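Local coordinates for protein KLLA0C04147p (Kluyveromyces lactis, PDB 5H2A) that probably binds and transfers sterols as a member of the OSBP family, this chain being the ankyrin-repeat domain of the longer protein Osh1, at residues N121-N126 against V147-Y152; A157-Q162 against I169-S174; H33-E38 against S49-I54; S174-S177 against N181-L184. All blocks are in the same frame, centred on the assembly; numbering follows the deposited sequence.

Contact 1 of 4, residues N121-N126 against V147-Y152; sequences NDCILN and VARANY
Arg149, on the long helix 139-165, reaches across to Asp122 and Cys123 in the loop after helix 108-115. Its CB points toward that loop, and Arg149 CB lies 3.8 Å from Asp122 OD2. CG and CD run on past the same oxygen. These are plain van der Waals contacts. The chain is straight as far as CD and then bends at chi3 (-76°), which turns the guanidinium back onto the loop. Arg149 NE comes next and forms a salt bridge with Asp122 OD2 at 3.1 Å. The bond is nearly straight and lies in the guanidinium plane. It meets Asp122 OD2 from above the carboxylate plane, and the two flat groups stand 76° apart. This is therefore not the side-by-side two-bond pairing of a carboxylate with a guanidinium. Arg149 NH2 goes instead to the backbone, 2.8 Å from Asp122 O, in a bond that is weak because it is bent (119°). NH2 is also hydrogen-bonded to Gln131 OE1. Cys123 SG sits over one guanidinium face, 3.7 Å from Arg149 NH2 and displaced toward the rim. The loop is shaped locally by a type I turn from Asn121 to Ile124. An Asx turn reinforces it, with Cys123 N giving a hydrogen bond of 2.9 Å to Asn121 OD1. Asp122 OD1 has a partner of its own, a salt bridge to Arg180 NE on helix 179-184. The buried carboxylate thus lies between two arginines, which would favour its charged form. Through it, this loop of the ankyrin region is tied by charge to two helices that follow it.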
loop_
_atom_site.group_PDB
_atom_site.type_symbol
_atom_site.label_atom_id
_atom_site.label_comp_id
_atom_site.label_asym_id
_atom_site.label_seq_id
_atom_site.Cartn_x
_atom_site.Cartn_y
_atom_site.Cartn_z
ATOM N N ASN A 121 5.425 0.088 1.361
ATOM C CA ASN A 121 4.861 0.035 0.014
ATOM C C ASN A 121 6.011 0.238 -0.974
ATOM O O ASN A 121 6.400 1.374 -1.267
ATOM C CB ASN A 121 3.750 1.066 -0.169
ATOM C CG ASN A 121 3.045 0.910 -1.501
ATOM O OD1 ASN A 121 3.491 0.146 -2.354
ATOM N ND2 ASN A 121 1.967 1.648 -1.700
ATOM N N ASP A 122 6.551 -0.875 -1.490
ATOM C CA ASP A 122 7.614 -0.843 -2.481
ATOM C C ASP A 122 7.097 -0.655 -3.907
ATOM O O ASP A 122 7.871 -0.875 -4.856
ATOM C CB ASP A 122 8.471 -2.115 -2.398
ATOM C CG ASP A 122 7.691 -3.381 -2.737
ATOM O OD1 ASP A 122 6.439 -3.361 -2.749
ATOM O OD2 ASP A 122 8.343 -4.411 -2.993
ATOM N N CYS A 123 5.832 -0.251 -4.079
ATOM C CA CYS A 123 5.272 0.028 -5.403
ATOM C C CYS A 123 5.168 1.514 -5.717
ATOM O O CYS A 123 4.804 1.879 -6.843
ATOM C CB CYS A 123 3.888 -0.615 -5.525
ATOM S SG CYS A 123 3.975 -2.413 -5.436
ATOM N N ILE A 124 5.499 2.382 -4.766
ATOM C CA ILE A 124 5.323 3.821 -4.958
ATOM C C ILE A 124 6.273 4.344 -6.031
ATOM O O ILE A 124 7.475 4.034 -6.036
ATOM C CB ILE A 124 5.524 4.544 -3.617
ATOM C CG1 ILE A 124 4.375 4.160 -2.672
ATOM C CG2 ILE A 124 5.638 6.041 -3.831
ATOM C CD1 ILE A 124 4.579 4.569 -1.232
ATOM N N LEU A 125 5.731 5.145 -6.958
ATOM C CA LEU A 125 6.523 5.773 -8.010
ATOM C C LEU A 125 7.010 7.138 -7.542
ATOM O O LEU A 125 6.227 7.922 -6.996
ATOM C CB LEU A 125 5.687 5.945 -9.284
ATOM C CG LEU A 125 5.071 4.662 -9.845
ATOM C CD1 LEU A 125 4.322 4.952 -11.153
ATOM C CD2 LEU A 125 6.168 3.655 -10.072
ATOM N N ASN A 126 8.283 7.436 -7.774
ATOM C CA ASN A 126 8.744 8.798 -7.527
ATOM C C ASN A 126 8.341 9.682 -8.714
ATOM O O ASN A 126 7.613 9.257 -9.619
ATOM C CB ASN A 126 10.245 8.820 -7.237
ATOM C CG ASN A 126 11.096 8.348 -8.415
ATOM O OD1 ASN A 126 10.616 8.206 -9.556
ATOM N ND2 ASN A 126 12.382 8.108 -8.140
ATOM N N VAL A 147 13.412 -10.701 -4.902
ATOM C CA VAL A 147 12.978 -11.936 -4.250
ATOM C C VAL A 147 12.103 -11.640 -3.039
ATOM O O VAL A 147 11.107 -12.337 -2.787
ATOM C CB VAL A 147 14.192 -12.803 -3.881
ATOM C CG1 VAL A 147 13.706 -14.071 -3.169
ATOM C CG2 VAL A 147 14.975 -13.183 -5.149
ATOM N N ALA A 148 12.443 -10.608 -2.266
ATOM C CA ALA A 148 11.588 -10.242 -1.139
ATOM C C ALA A 148 10.187 -9.879 -1.611
ATOM O O ALA A 148 9.191 -10.252 -0.976
ATOM C CB ALA A 148 12.205 -9.084 -0.353
ATOM N N ARG A 149 10.079 -9.159 -2.726
ATOM C CA ARG A 149 8.746 -8.874 -3.245
ATOM C C ARG A 149 8.023 -10.154 -3.656
ATOM O O ARG A 149 6.848 -10.341 -3.327
ATOM C CB ARG A 149 8.792 -7.912 -4.439
ATOM C CG ARG A 149 7.317 -7.648 -4.849
ATOM C CD ARG A 149 7.157 -6.796 -6.033
ATOM N NE ARG A 149 7.402 -5.398 -5.735
ATOM C CZ ARG A 149 7.269 -4.453 -6.647
ATOM N NH1 ARG A 149 6.890 -4.786 -7.874
ATOM N NH2 ARG A 149 7.526 -3.195 -6.347
ATOM N N ALA A 150 8.699 -11.027 -4.415
ATOM C CA ALA A 150 8.064 -12.276 -4.838
ATOM C C ALA A 150 7.565 -13.078 -3.639
ATOM O O ALA A 150 6.462 -13.632 -3.674
ATOM C CB ALA A 150 9.033 -13.120 -5.670
ATOM N N ASN A 151 8.356 -13.134 -2.565
ATOM C CA ASN A 151 7.930 -13.818 -1.343
ATOM C C ASN A 151 6.695 -13.172 -0.739
ATOM O O ASN A 151 5.782 -13.863 -0.261
ATOM C CB ASN A 151 9.053 -13.797 -0.309
ATOM C CG ASN A 151 10.207 -14.666 -0.700
ATOM O OD1 ASN A 151 10.092 -15.481 -1.606
ATOM N ND2 ASN A 151 11.334 -14.499 -0.017
ATOM N N TYR A 152 6.669 -11.844 -0.711
ATOM C CA TYR A 152 5.529 -11.151 -0.145
ATOM C C TYR A 152 4.286 -11.395 -0.984
ATOM O O TYR A 152 3.191 -11.602 -0.441
ATOM C CB TYR A 152 5.820 -9.654 -0.054
ATOM C CG TYR A 152 4.652 -8.931 0.557
ATOM C CD1 TYR A 152 4.477 -8.904 1.937
ATOM C CD2 TYR A 152 3.712 -8.301 -0.240
ATOM C CE1 TYR A 152 3.393 -8.245 2.510
ATOM C CE2 TYR A 152 2.625 -7.649 0.316
ATOM C CZ TYR A 152 2.478 -7.619 1.694
ATOM O OH TYR A 152 1.398 -6.970 2.237
#

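Contact 2 of 4, residues A157-Q162 against I169-S174; sequences AQEFRQ and IDHLNS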
loop_
_atom_site.group_PDB
_atom_site.type_symbol
_atom_site.label_atom_id
_atom_site.label_comp_id
_atom_site.label_asym_id
_atom_site.label_seq_id
_atom_site.Cartn_x
_atom_site.Cartn_y
_atom_site.Cartn_z
ATOM N N ALA A 157 -1.025 -13.468 -1.586
ATOM C CA ALA A 157 -1.958 -14.141 -2.492
ATOM C C ALA A 157 -2.563 -15.379 -1.837
ATOM O O ALA A 157 -3.742 -15.693 -2.057
ATOM C CB ALA A 157 -1.254 -14.516 -3.804
ATOM N N GLN A 158 -1.772 -16.081 -1.023
ATOM C CA GLN A 158 -2.300 -17.207 -0.252
ATOM C C GLN A 158 -3.285 -16.728 0.812
ATOM O O GLN A 158 -4.356 -17.332 1.010
ATOM C CB GLN A 158 -1.125 -17.976 0.364
ATOM C CG GLN A 158 -1.468 -19.235 1.137
ATOM C CD GLN A 158 -0.194 -19.932 1.610
ATOM O OE1 GLN A 158 0.480 -19.457 2.529
ATOM N NE2 GLN A 158 0.165 -21.033 0.952
ATOM N N GLU A 159 -2.960 -15.619 1.485
ATOM C CA GLU A 159 -3.882 -15.041 2.461
ATOM C C GLU A 159 -5.182 -14.580 1.794
ATOM O O GLU A 159 -6.276 -14.788 2.339
ATOM C CB GLU A 159 -3.196 -13.884 3.193
ATOM C CG GLU A 159 -4.073 -13.241 4.257
ATOM C CD GLU A 159 -3.335 -12.197 5.097
ATOM O OE1 GLU A 159 -3.987 -11.525 5.924
ATOM O OE2 GLU A 159 -2.106 -12.056 4.938
ATOM N N PHE A 160 -5.078 -13.960 0.606
ATOM C CA PHE A 160 -6.256 -13.542 -0.160
ATOM C C PHE A 160 -7.156 -14.742 -0.456
ATOM O O PHE A 160 -8.368 -14.711 -0.206
ATOM C CB PHE A 160 -5.780 -12.872 -1.460
ATOM C CG PHE A 160 -6.776 -11.910 -2.107
ATOM C CD1 PHE A 160 -7.600 -11.095 -1.356
ATOM C CD2 PHE A 160 -6.791 -11.763 -3.495
ATOM C CE1 PHE A 160 -8.463 -10.187 -1.983
ATOM C CE2 PHE A 160 -7.644 -10.862 -4.121
ATOM C CZ PHE A 160 -8.478 -10.074 -3.367
ATOM N N ARG A 161 -6.564 -15.823 -0.968
ATOM C CA ARG A 161 -7.325 -17.038 -1.266
ATOM C C ARG A 161 -7.995 -17.599 -0.012
ATOM O O ARG A 161 -9.151 -18.045 -0.055
ATOM C CB ARG A 161 -6.384 -18.061 -1.911
ATOM C CG ARG A 161 -7.010 -19.391 -2.329
ATOM C CD ARG A 161 -8.046 -19.192 -3.439
ATOM N NE ARG A 161 -9.410 -19.230 -2.909
ATOM C CZ ARG A 161 -10.487 -19.249 -3.683
ATOM N NH1 ARG A 161 -10.335 -19.206 -5.005
ATOM N NH2 ARG A 161 -11.697 -19.310 -3.140
ATOM N N GLN A 162 -7.290 -17.559 1.124
ATOM C CA GLN A 162 -7.857 -18.026 2.385
ATOM C C GLN A 162 -9.058 -17.183 2.813
ATOM O O GLN A 162 -10.062 -17.714 3.312
ATOM C CB GLN A 162 -6.774 -18.007 3.470
ATOM C CG GLN A 162 -7.179 -18.746 4.742
ATOM C CD GLN A 162 -7.534 -20.205 4.475
ATOM O OE1 GLN A 162 -6.800 -20.918 3.785
ATOM N NE2 GLN A 162 -8.669 -20.650 5.010
ATOM N N ILE A 169 -15.396 -11.181 4.745
ATOM C CA ILE A 169 -15.416 -9.841 4.156
ATOM C C ILE A 169 -14.499 -8.883 4.918
ATOM O O ILE A 169 -13.852 -8.019 4.316
ATOM C CB ILE A 169 -16.857 -9.304 4.114
ATOM C CG1 ILE A 169 -17.713 -10.159 3.180
ATOM C CG2 ILE A 169 -16.878 -7.851 3.675
ATOM C CD1 ILE A 169 -17.328 -10.020 1.735
ATOM N N ASP A 170 -14.477 -8.978 6.251
ATOM C CA ASP A 170 -13.583 -8.119 7.025
ATOM C C ASP A 170 -12.123 -8.377 6.672
ATOM O O ASP A 170 -11.340 -7.436 6.514
ATOM C CB ASP A 170 -13.794 -8.332 8.521
ATOM C CG ASP A 170 -15.130 -7.815 8.997
ATOM O OD1 ASP A 170 -15.704 -6.931 8.326
ATOM O OD2 ASP A 170 -15.592 -8.277 10.056
ATOM N N HIS A 171 -11.739 -9.649 6.573
ATOM C CA HIS A 171 -10.369 -9.997 6.227
ATOM C C HIS A 171 -10.020 -9.504 4.829
ATOM O O HIS A 171 -8.961 -8.900 4.619
ATOM C CB HIS A 171 -10.187 -11.514 6.329
ATOM C CG HIS A 171 -8.767 -11.968 6.208
ATOM N ND1 HIS A 171 -8.421 -13.300 6.135
ATOM C CD2 HIS A 171 -7.605 -11.274 6.159
ATOM C CE1 HIS A 171 -7.107 -13.408 6.038
ATOM N NE2 HIS A 171 -6.589 -12.192 6.057
ATOM N N LEU A 172 -10.908 -9.758 3.858
ATOM C CA LEU A 172 -10.716 -9.241 2.502
ATOM C C LEU A 172 -10.548 -7.730 2.506
ATOM O O LEU A 172 -9.665 -7.192 1.823
ATOM C CB LEU A 172 -11.905 -9.639 1.620
ATOM C CG LEU A 172 -12.017 -11.108 1.194
ATOM C CD1 LEU A 172 -13.406 -11.331 0.606
ATOM C CD2 LEU A 172 -10.941 -11.449 0.157
ATOM N N ASN A 173 -11.382 -7.027 3.278
ATOM C CA ASN A 173 -11.263 -5.572 3.356
ATOM C C ASN A 173 -9.939 -5.160 3.978
ATOM O O ASN A 173 -9.317 -4.183 3.543
ATOM C CB ASN A 173 -12.437 -4.997 4.148
ATOM C CG ASN A 173 -13.682 -4.843 3.306
ATOM O OD1 ASN A 173 -13.602 -4.679 2.092
ATOM N ND2 ASN A 173 -14.838 -4.872 3.947
ATOM N N SER A 174 -9.502 -5.884 5.009
ATOM C CA SER A 174 -8.224 -5.584 5.646
ATOM C C SER A 174 -7.069 -5.773 4.671
ATOM O O SER A 174 -6.157 -4.931 4.596
ATOM C CB SER A 174 -8.043 -6.472 6.881
ATOM O OG SER A 174 -6.813 -6.194 7.519
#
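Phe160 and Leu172 mark the closest backbone approach, with their CA atoms 6.7 Å apart as helices 139-165 and 169-176 run in broadly opposite directions, clearly inclined to each other. The two form a helical hairpin with a short connection, and their side chains meet in a polar pair and an apolar pair. The polar pair is Glu159 with His171. Glu159 is fully extended beyond CG, so its carboxylate spans the gap to the neighbouring helix. His171 has CG anti to the backbone N (chi1 -171°), and this swings the imidazole toward helix 139-165. His171 NE2 donates to Glu159 OE1 at 2.7 Å in an almost perfectly straight bond (177°). The oxygen lies in the ring plane and uses its anti lone pair, the one facing away from OE2. The carboxylate itself is turned 42° from the ring. Glu159 CG also rests against the imidazole, 3.3 Å from His171 NE2. The negative carboxylate would tend to favour the protonated, positive form of the histidine. With an alanine in place of Glu159, His171 NE2 would probably be left without its carboxylate mate, and the ring would be freer to turn. The backbone N of His171 is bonded to Asp168 OD1, just before its helix. The apolar pair faces the interior, where Trp213 of helix 208-215 touches both Phe160 and Leu172, and Phe164 stacks edge-to-face with Phe160. Phe160 and Leu172 cross at about a right angle. One methyl makes the contact: Leu172 CD2 approaches the Phe160 ring obliquely, 3.5 Å from CE1 and 3.7 Å from CD1.

Contact 3 of 4, residues H33-E38 against S49-I54; sequences HLIANE and SVFELI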
loop_
_atom_site.group_PDB
_atom_site.type_symbol
_atom_site.label_atom_id
_atom_site.label_comp_id
_atom_site.label_asym_id
_atom_site.label_seq_id
_atom_site.Cartn_x
_atom_site.Cartn_y
_atom_site.Cartn_z
ATOM N N HIS A 33 15.624 13.954 22.316
ATOM C CA HIS A 33 15.828 15.191 23.067
ATOM C C HIS A 33 15.842 16.413 22.148
ATOM O O HIS A 33 15.294 17.469 22.496
ATOM C CB HIS A 33 17.138 15.088 23.843
ATOM C CG HIS A 33 17.399 16.239 24.766
ATOM N ND1 HIS A 33 18.276 17.256 24.457
ATOM C CD2 HIS A 33 16.931 16.509 26.006
ATOM C CE1 HIS A 33 18.322 18.116 25.459
ATOM N NE2 HIS A 33 17.516 17.686 26.412
ATOM N N LEU A 34 16.474 16.290 20.976
ATOM C CA LEU A 34 16.478 17.380 20.002
ATOM C C LEU A 34 15.061 17.724 19.560
ATOM O O LEU A 34 14.685 18.904 19.471
ATOM C CB LEU A 34 17.310 16.997 18.773
ATOM C CG LEU A 34 17.352 18.041 17.640
ATOM C CD1 LEU A 34 18.250 19.220 18.031
ATOM C CD2 LEU A 34 17.792 17.431 16.314
ATOM N N ILE A 35 14.267 16.700 19.254
ATOM C CA ILE A 35 12.874 16.931 18.848
ATOM C C ILE A 35 12.120 17.694 19.935
ATOM O O ILE A 35 11.393 18.660 19.664
ATOM C CB ILE A 35 12.184 15.589 18.537
ATOM C CG1 ILE A 35 12.885 14.830 17.407
ATOM C CG2 ILE A 35 10.677 15.765 18.280
ATOM C CD1 ILE A 35 13.166 15.643 16.166
ATOM N N ALA A 36 12.267 17.261 21.185
ATOM C CA ALA A 36 11.517 17.897 22.271
ATOM C C ALA A 36 11.909 19.359 22.436
ATOM O O ALA A 36 11.063 20.214 22.737
ATOM C CB ALA A 36 11.743 17.135 23.579
ATOM N N ASN A 37 13.178 19.674 22.208
ATOM C CA ASN A 37 13.680 21.008 22.493
ATOM C C ASN A 37 13.659 21.950 21.289
ATOM O O ASN A 37 13.538 23.166 21.473
ATOM C CB ASN A 37 15.093 20.900 23.061
ATOM C CG ASN A 37 15.085 20.425 24.504
ATOM O OD1 ASN A 37 15.255 19.235 24.790
ATOM N ND2 ASN A 37 14.811 21.347 25.415
ATOM N N GLU A 38 13.762 21.440 20.061
ATOM C CA GLU A 38 13.890 22.310 18.899
ATOM C C GLU A 38 12.763 22.185 17.882
ATOM O O GLU A 38 12.621 23.084 17.040
ATOM C CB GLU A 38 15.218 22.043 18.165
ATOM C CG GLU A 38 16.473 22.269 18.995
ATOM C CD GLU A 38 16.784 23.741 19.223
ATOM O OE1 GLU A 38 17.515 24.044 20.178
ATOM O OE2 GLU A 38 16.295 24.601 18.462
ATOM N N SER A 49 7.129 19.791 8.318
ATOM C CA SER A 49 7.683 19.457 7.005
ATOM C C SER A 49 9.102 18.922 7.113
ATOM O O SER A 49 9.534 18.154 6.249
ATOM C CB SER A 49 7.655 20.678 6.078
ATOM O OG SER A 49 8.613 21.646 6.483
ATOM N N VAL A 50 9.847 19.337 8.137
ATOM C CA VAL A 50 11.165 18.750 8.386
ATOM C C VAL A 50 11.033 17.444 9.156
ATOM O O VAL A 50 11.688 16.449 8.830
ATOM C CB VAL A 50 12.063 19.751 9.135
ATOM C CG1 VAL A 50 13.447 19.132 9.420
ATOM C CG2 VAL A 50 12.196 21.060 8.336
ATOM N N PHE A 51 10.205 17.434 10.210
ATOM C CA PHE A 51 10.072 16.221 11.014
ATOM C C PHE A 51 9.675 15.021 10.157
ATOM O O PHE A 51 10.211 13.916 10.330
ATOM C CB PHE A 51 9.041 16.405 12.129
ATOM C CG PHE A 51 8.842 15.152 12.947
ATOM C CD1 PHE A 51 9.702 14.864 13.995
ATOM C CD2 PHE A 51 7.832 14.253 12.638
ATOM C CE1 PHE A 51 9.566 13.686 14.724
ATOM C CE2 PHE A 51 7.669 13.075 13.379
ATOM C CZ PHE A 51 8.537 12.793 14.423
ATOM N N GLU A 52 8.729 15.212 9.230
ATOM C CA GLU A 52 8.247 14.028 8.535
ATOM C C GLU A 52 9.253 13.476 7.516
ATOM O O GLU A 52 9.012 12.397 6.973
ATOM C CB GLU A 52 6.893 14.322 7.871
ATOM C CG GLU A 52 6.908 15.386 6.799
ATOM C CD GLU A 52 5.494 15.838 6.405
ATOM O OE1 GLU A 52 5.371 16.522 5.362
ATOM O OE2 GLU A 52 4.523 15.518 7.142
ATOM N N LEU A 53 10.378 14.146 7.285
ATOM C CA LEU A 53 11.437 13.634 6.428
ATOM C C LEU A 53 12.592 13.010 7.198
ATOM O O LEU A 53 13.604 12.671 6.583
ATOM C CB LEU A 53 11.988 14.762 5.535
ATOM C CG LEU A 53 11.003 15.407 4.545
ATOM C CD1 LEU A 53 11.647 16.548 3.764
ATOM C CD2 LEU A 53 10.450 14.353 3.597
ATOM N N ILE A 54 12.485 12.878 8.522
ATOM C CA ILE A 54 13.632 12.442 9.324
ATOM C C ILE A 54 14.144 11.090 8.853
ATOM O O ILE A 54 15.359 10.846 8.827
ATOM C CB ILE A 54 13.262 12.403 10.815
ATOM C CG1 ILE A 54 13.292 13.808 11.412
ATOM C CG2 ILE A 54 14.240 11.511 11.600
ATOM C CD1 ILE A 54 12.789 13.822 12.854
#
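Ile35 is folded at both torsions, with chi1 -60° and chi2 -49°, and this carries its CD1 methyl to Ile54 and Phe51. Ile54 takes the other shape. Its CG1 also lies beside the backbone N, but chi2 is extended at 174°, so CD1 is pushed straight out toward helix 28-38. The two isoleucines therefore meet tip to tip, CD1 of Ile35 to CD1 of Ile54 at 3.8 Å. Phe51 has CG anti to the backbone N, which brings the ring edge to Ile35, the two side chains crossing at about a right angle. Ile35 CD1 comes to the edge of that ring, near its plane, 4.2 Å from Phe51 CD1. One methyl thus serves both partners, and no hydrogen bond joins the two segments. The backbone supports this pairing. A type I turn runs from Phe51 to Ile54, closed by Ile54 N to Phe51 O at 3.1 Å, and it presents both side chains to the same neighbour. Leu53 holds the N-cap position, and helix 54-61 starts with Ile54. All three touching residues are buried. Trp74 of helix 64-74 packs on both isoleucines, Leu19 of helix 12-25 reaches Ile54, and Phe42 stacks edge-to-face with Phe51. The direct contact is small, with the CA atoms of Ile35 and Phe51 8.4 Å apart; the same core also takes in these neighbours. The contact joins two successive, roughly antiparallel helices, 28-38 and 45-51, in the N-terminal part of the ANK domain, an arrangement consistent with the helix pairs of ankyrin folds.

Contact 4 of 4, residues S174-S177 against N181-L184; sequences SILS and NQEL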
loop_
_atom_site.group_PDB
_atom_site.type_symbol
_atom_site.label_atom_id
_atom_site.label_comp_id
_atom_site.label_asym_id
_atom_site.label_seq_id
_atom_site.Cartn_x
_atom_site.Cartn_y
_atom_site.Cartn_z
ATOM N N SER A 174 -9.502 -5.884 5.009
ATOM C CA SER A 174 -8.224 -5.584 5.646
ATOM C C SER A 174 -7.069 -5.773 4.671
ATOM O O SER A 174 -6.157 -4.931 4.596
ATOM C CB SER A 174 -8.043 -6.472 6.881
ATOM O OG SER A 174 -6.813 -6.194 7.519
ATOM N N ILE A 175 -7.105 -6.852 3.887
ATOM C CA ILE A 175 -6.048 -7.085 2.899
ATOM C C ILE A 175 -5.971 -5.926 1.915
ATOM O O ILE A 175 -4.887 -5.405 1.621
ATOM C CB ILE A 175 -6.275 -8.428 2.178
ATOM C CG1 ILE A 175 -6.059 -9.585 3.159
ATOM C CG2 ILE A 175 -5.342 -8.562 1.009
ATOM C CD1 ILE A 175 -6.473 -10.961 2.600
ATOM N N LEU A 176 -7.114 -5.498 1.384
ATOM C CA LEU A 176 -7.060 -4.448 0.376
ATOM C C LEU A 176 -6.929 -3.052 0.967
ATOM O O LEU A 176 -6.755 -2.100 0.203
ATOM C CB LEU A 176 -8.290 -4.519 -0.543
ATOM C CG LEU A 176 -8.319 -5.700 -1.523
ATOM C CD1 LEU A 176 -9.367 -5.453 -2.594
ATOM C CD2 LEU A 176 -6.954 -5.929 -2.167
ATOM N N SER A 177 -6.970 -2.904 2.297
ATOM C CA SER A 177 -6.727 -1.591 2.888
ATOM C C SER A 177 -5.254 -1.187 2.823
ATOM O O SER A 177 -4.940 -0.011 3.026
ATOM C CB SER A 177 -7.225 -1.562 4.339
ATOM O OG SER A 177 -6.433 -2.386 5.181
ATOM N N ASN A 181 -1.024 -3.987 -1.321
ATOM C CA ASN A 181 -1.739 -5.210 -1.699
ATOM C C ASN A 181 -2.648 -4.974 -2.887
ATOM O O ASN A 181 -2.811 -5.856 -3.740
ATOM C CB ASN A 181 -2.541 -5.737 -0.514
ATOM C CG ASN A 181 -1.651 -6.166 0.601
ATOM O OD1 ASN A 181 -0.452 -6.362 0.393
ATOM N ND2 ASN A 181 -2.207 -6.301 1.797
ATOM N N GLN A 182 -3.243 -3.785 -2.969
ATOM C CA GLN A 182 -4.073 -3.474 -4.123
ATOM C C GLN A 182 -3.265 -3.555 -5.415
ATOM O O GLN A 182 -3.796 -3.961 -6.455
ATOM C CB GLN A 182 -4.702 -2.090 -3.933
ATOM C CG GLN A 182 -5.650 -1.653 -5.039
ATOM C CD GLN A 182 -6.875 -2.547 -5.159
ATOM O OE1 GLN A 182 -6.937 -3.433 -6.019
ATOM N NE2 GLN A 182 -7.865 -2.309 -4.302
ATOM N N GLU A 183 -1.971 -3.214 -5.363
ATOM C CA GLU A 183 -1.119 -3.307 -6.552
ATOM C C GLU A 183 -0.627 -4.731 -6.816
ATOM O O GLU A 183 -0.523 -5.151 -7.977
ATOM C CB GLU A 183 0.091 -2.372 -6.408
ATOM C CG GLU A 183 -0.235 -0.900 -6.528
ATOM C CD GLU A 183 -1.078 -0.610 -7.753
ATOM O OE1 GLU A 183 -0.700 -1.082 -8.851
ATOM O OE2 GLU A 183 -2.118 0.076 -7.613
ATOM N N LEU A 184 -0.293 -5.482 -5.764
ATOM C CA LEU A 184 0.377 -6.770 -5.948
ATOM C C LEU A 184 -0.584 -7.951 -6.082
ATOM O O LEU A 184 -0.143 -9.059 -6.419
ATOM C CB LEU A 184 1.343 -7.020 -4.783
ATOM C CG LEU A 184 2.504 -6.011 -4.767
ATOM C CD1 LEU A 184 3.479 -6.314 -3.643
ATOM C CD2 LEU A 184 3.212 -5.979 -6.108
#
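Asn181 reaches back to Ile175 across the tight connection between helices 169-176 and 179-184, a helix-loop-helix turn. Its chi1 of -65° sets the amide beside the backbone N, directed at the preceding helix. There Asn181 ND2 donates to Ile175 O at 2.8 Å with an angle of 159°. The acceptor lies almost in the amide plane, and the donor stands only slightly off the plane of the carbonyl. Ile175 turns CG2 to the same nitrogen, 3.9 Å from Asn181 ND2. The far end of the buried amide is held as well, since OD1 is hydrogen-bonded to Tyr152 OH on helix 139-165. A leucine in place of Asn181 would probably leave both Ile175 O and the tyrosine hydroxyl without their mate. Just behind, Ser174 O takes two bonds from Ser177, one from N and one of 2.6 Å from OG. The outer side of the connection is apolar packing against an amide. Leu176 keeps CG beside its own backbone N, with CD1 facing the Gln182 amide. The Gln182 chain bends at chi2 (63°) and comes obliquely to Leu176, where Gln182 NE2 lies 3.9 Å from Leu176 CD1.

In the fold
Contact 3 is the fully buried one and wholly apolar. It lies alone near the N-terminal end, its centre 28 Å or more from those of the others. The remaining three are partly buried and mix polar bonds with packing. Contacts 1 and 2 both use helix 139-165, one by salt bridge to a loop, the other by a histidine-carboxylate bond and an aromatic-aliphatic pair. Contact 4 replaces charge with a side-chain amide bonded to backbone. It shares helix 169-176 and Ser174 with contact 2, and Ile175 of contact 4 packs on Glu159 of contact 2. It also touches contact 1, through Leu184 against Cys123 and Tyr152, so these three form one connected region.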